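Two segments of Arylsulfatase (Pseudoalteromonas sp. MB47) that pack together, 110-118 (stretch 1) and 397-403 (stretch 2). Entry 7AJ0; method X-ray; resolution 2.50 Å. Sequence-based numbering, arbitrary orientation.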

# COMPACT_ATOMS: atom_id res chain seq x y z
N THR A 110 23.16 -0.20 -33.12
CA THR A 110 24.42 -0.24 -33.86
C THR A 110 25.01 -1.64 -33.98
O THR A 110 26.16 -1.78 -34.40
N THR A 111 24.25 -2.68 -33.62
CA THR A 111 24.71 -4.05 -33.79
C THR A 111 23.65 -4.99 -34.31
O THR A 111 23.98 -6.14 -34.63
N GLY A 112 22.39 -4.57 -34.42
CA GLY A 112 21.33 -5.48 -34.81
C GLY A 112 21.07 -6.59 -33.82
O GLY A 112 20.43 -7.58 -34.17
N ARG A 113 21.52 -6.43 -32.58
CA ARG A 113 21.56 -7.53 -31.63
C ARG A 113 21.14 -7.06 -30.25
O ARG A 113 21.63 -6.03 -29.76
N LEU A 114 20.24 -7.81 -29.63
CA LEU A 114 19.92 -7.57 -28.23
C LEU A 114 21.21 -7.54 -27.42
O LEU A 114 22.10 -8.38 -27.63
N PRO A 115 21.37 -6.58 -26.51
CA PRO A 115 22.68 -6.43 -25.84
C PRO A 115 23.07 -7.60 -24.95
O PRO A 115 24.25 -7.72 -24.61
N VAL A 116 22.13 -8.47 -24.58
CA VAL A 116 22.53 -9.64 -23.79
C VAL A 116 23.40 -10.57 -24.62
O VAL A 116 24.24 -11.30 -24.08
N ARG A 117 23.24 -10.56 -25.95
CA ARG A 117 24.09 -11.38 -26.80
C ARG A 117 25.50 -10.81 -26.89
O ARG A 117 26.49 -11.56 -26.88
N SER A 118 25.62 -9.49 -26.97
CA SER A 118 26.90 -8.84 -27.20
C SER A 118 27.68 -8.58 -25.92
O SER A 118 28.91 -8.51 -25.95
N ASN A 397 28.19 -16.92 -37.21
CA ASN A 397 28.28 -17.47 -35.86
C ASN A 397 27.57 -16.61 -34.83
O ASN A 397 27.59 -16.95 -33.64
N MET A 398 26.94 -15.51 -35.24
CA MET A 398 26.25 -14.60 -34.34
C MET A 398 24.79 -14.49 -34.75
O MET A 398 24.47 -14.37 -35.93
N TYR A 399 23.90 -14.55 -33.75
CA TYR A 399 22.48 -14.40 -34.00
C TYR A 399 22.12 -12.92 -34.04
O TYR A 399 22.56 -12.15 -33.18
N PHE A 400 21.32 -12.53 -35.03
CA PHE A 400 20.92 -11.14 -35.21
C PHE A 400 19.41 -11.03 -35.00
O PHE A 400 18.63 -11.73 -35.65
N ASP A 401 19.02 -10.14 -34.08
CA ASP A 401 17.63 -9.97 -33.72
C ASP A 401 16.89 -9.00 -34.63
O ASP A 401 15.65 -9.04 -34.67
N GLY A 402 17.61 -8.15 -35.36
CA GLY A 402 16.96 -7.18 -36.21
C GLY A 402 16.32 -7.82 -37.43
O GLY A 402 16.78 -8.84 -37.93
N ILE A 403 15.25 -7.19 -37.90
CA ILE A 403 14.52 -7.63 -39.07
C ILE A 403 14.46 -6.48 -40.07
O ILE A 403 14.18 -5.34 -39.69

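Two segments far apart in sequence are joined by a mainly polar contact in which two arginines of 110-118 and one aspartate of 397-403 do most of the bonding, with Phe 400 and Met 398 adding apolar packing; together the segments bury 433 Å². Asp 401 is the hub. Its CA-to-CB bond points toward the other stretch and, with chi1 at m, its carboxylate lies between a backbone amide and a guanidinium. Asp 401 OD2 accepts a hydrogen bond from Leu 114 N at 2.7 Å and another from Arg 117 NE at 2.8 Å, while Asp 401 OD1 receives Arg 117 NH2 at 2.7 Å. The last two form a two-pronged salt bridge, met at the guanidinium edge, where the N-H groups can point at both carboxylate oxygens. The CA-to-CB bond of Arg 117 also points toward the other stretch, and a nearly extended chain (m, t, t, chi4 -87°) carries the guanidinium to Asp 401. One face of its guanidinium is covered by Tyr 399, whose CD2 lies 3.3 Å from Arg 117 NH2. The CA-to-CB bond of Tyr 399 (chi1 t) points sideways, and its hydroxyl is bonded elsewhere in the structure.

The CA-to-CB bond of Arg 113 is sideways as well, but its chain (m, t, p, chi4 76°) brings its end nearer the other stretch. There Arg 113 NH1 donates to Tyr 399 O at 2.8 Å, a bond to backbone near the guanidinium plane. Water 1 accepts from the same Arg 113 NH1 at 3.0 Å and from Tyr 399 N at 3.1 Å, so both the amide and the carbonyl of Tyr 399 are tied to this arginine, one through water. Over one face of the guanidinium sits Met 398 (m, t, p), with CE 3.3 Å from Arg 113 NE. The aliphatic part of Arg 113 packs on Phe 400, chi1 m: Arg 113 CD lies over the ring face, 3.9 Å from the centroid of Phe 400, in a CH-pi contact. The cation itself is farther off, with Arg 113 CZ 5.7 Å from that centroid, at most a weak attraction.

At the edge of the Phe 400 ring, CE1 is 3.3 Å from Thr 111 O. The neighboring carbonyl, Gly 112 O, accepts from Gly 402 N at 3.1 Å and, weakly, from Asp 401 N at 2.9 Å. Gly 112 has positive phi, which favors glycine, and an ideal CB there would lie a tight 3.4 Å from Phe 400 CD1. Leu 114 (m, t) has its CA-to-CB bond sideways, with CB 3.4 Å from Asp 401 OD2.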

# COMPACT_ATOMS: atom_id res chain seq x y z
CB THR A 110 25.45 0.70 -33.22
OG1 THR A 110 25.70 0.28 -31.87
CG2 THR A 110 24.94 2.13 -33.23
CB THR A 111 25.26 -4.61 -32.48
OG1 THR A 111 24.20 -4.76 -31.53
CG2 THR A 111 26.34 -3.70 -31.90
CB ARG A 113 22.97 -8.14 -31.58
CG ARG A 113 23.21 -9.19 -32.63
CD ARG A 113 24.67 -9.31 -33.02
NE ARG A 113 25.55 -9.61 -31.90
CZ ARG A 113 25.67 -10.80 -31.33
NH1 ARG A 113 24.95 -11.83 -31.76
NH2 ARG A 113 26.52 -10.98 -30.32
CB LEU A 114 18.98 -8.66 -27.71
CG LEU A 114 17.55 -8.59 -28.25
CD1 LEU A 114 16.80 -9.88 -27.95
CD2 LEU A 114 16.82 -7.39 -27.67
CB PRO A 115 22.50 -5.14 -25.01
CG PRO A 115 21.04 -4.93 -24.90
CD PRO A 115 20.41 -5.53 -26.12
CB VAL A 116 21.28 -10.36 -23.25
CG1 VAL A 116 20.49 -11.01 -24.38
CG2 VAL A 116 21.69 -11.40 -22.21
CB ARG A 117 23.50 -11.50 -28.20
CG ARG A 117 22.06 -12.00 -28.25
CD ARG A 117 21.67 -12.34 -29.68
NE ARG A 117 20.23 -12.57 -29.83
CZ ARG A 117 19.63 -13.74 -29.64
NH1 ARG A 117 20.33 -14.81 -29.28
NH2 ARG A 117 18.32 -13.85 -29.81
CB SER A 118 26.70 -7.51 -27.93
OG SER A 118 25.96 -6.60 -27.13
CB ASN A 397 29.75 -17.64 -35.46
CG ASN A 397 30.49 -16.32 -35.40
OD1 ASN A 397 30.68 -15.65 -36.42
ND2 ASN A 397 30.92 -15.94 -34.21
CB MET A 398 26.91 -13.21 -34.37
CG MET A 398 28.30 -13.18 -33.75
SD MET A 398 29.27 -11.72 -34.22
CE MET A 398 28.13 -10.40 -33.83
CB TYR A 399 21.67 -15.11 -32.91
CG TYR A 399 20.21 -15.31 -33.24
CD1 TYR A 399 19.78 -16.46 -33.89
CD2 TYR A 399 19.26 -14.35 -32.91
CE1 TYR A 399 18.45 -16.65 -34.20
CE2 TYR A 399 17.93 -14.54 -33.21
CZ TYR A 399 17.53 -15.69 -33.85
OH TYR A 399 16.20 -15.90 -34.16
CB PHE A 400 21.32 -10.64 -36.59
CG PHE A 400 22.78 -10.33 -36.71
CD1 PHE A 400 23.26 -9.07 -36.40
CD2 PHE A 400 23.68 -11.31 -37.10
CE1 PHE A 400 24.60 -8.78 -36.49
CE2 PHE A 400 25.03 -11.02 -37.20
CZ PHE A 400 25.49 -9.76 -36.89
CB ASP A 401 17.54 -9.47 -32.27
CG ASP A 401 18.19 -10.42 -31.29
OD1 ASP A 401 17.61 -11.50 -31.04
OD2 ASP A 401 19.28 -10.10 -30.78
CB ILE A 403 13.09 -8.10 -38.72
CG1 ILE A 403 13.16 -9.30 -37.76
CG2 ILE A 403 12.32 -8.45 -39.98
CD1 ILE A 403 11.84 -9.60 -37.07
O HOH W 1 24.93 -14.71 -30.85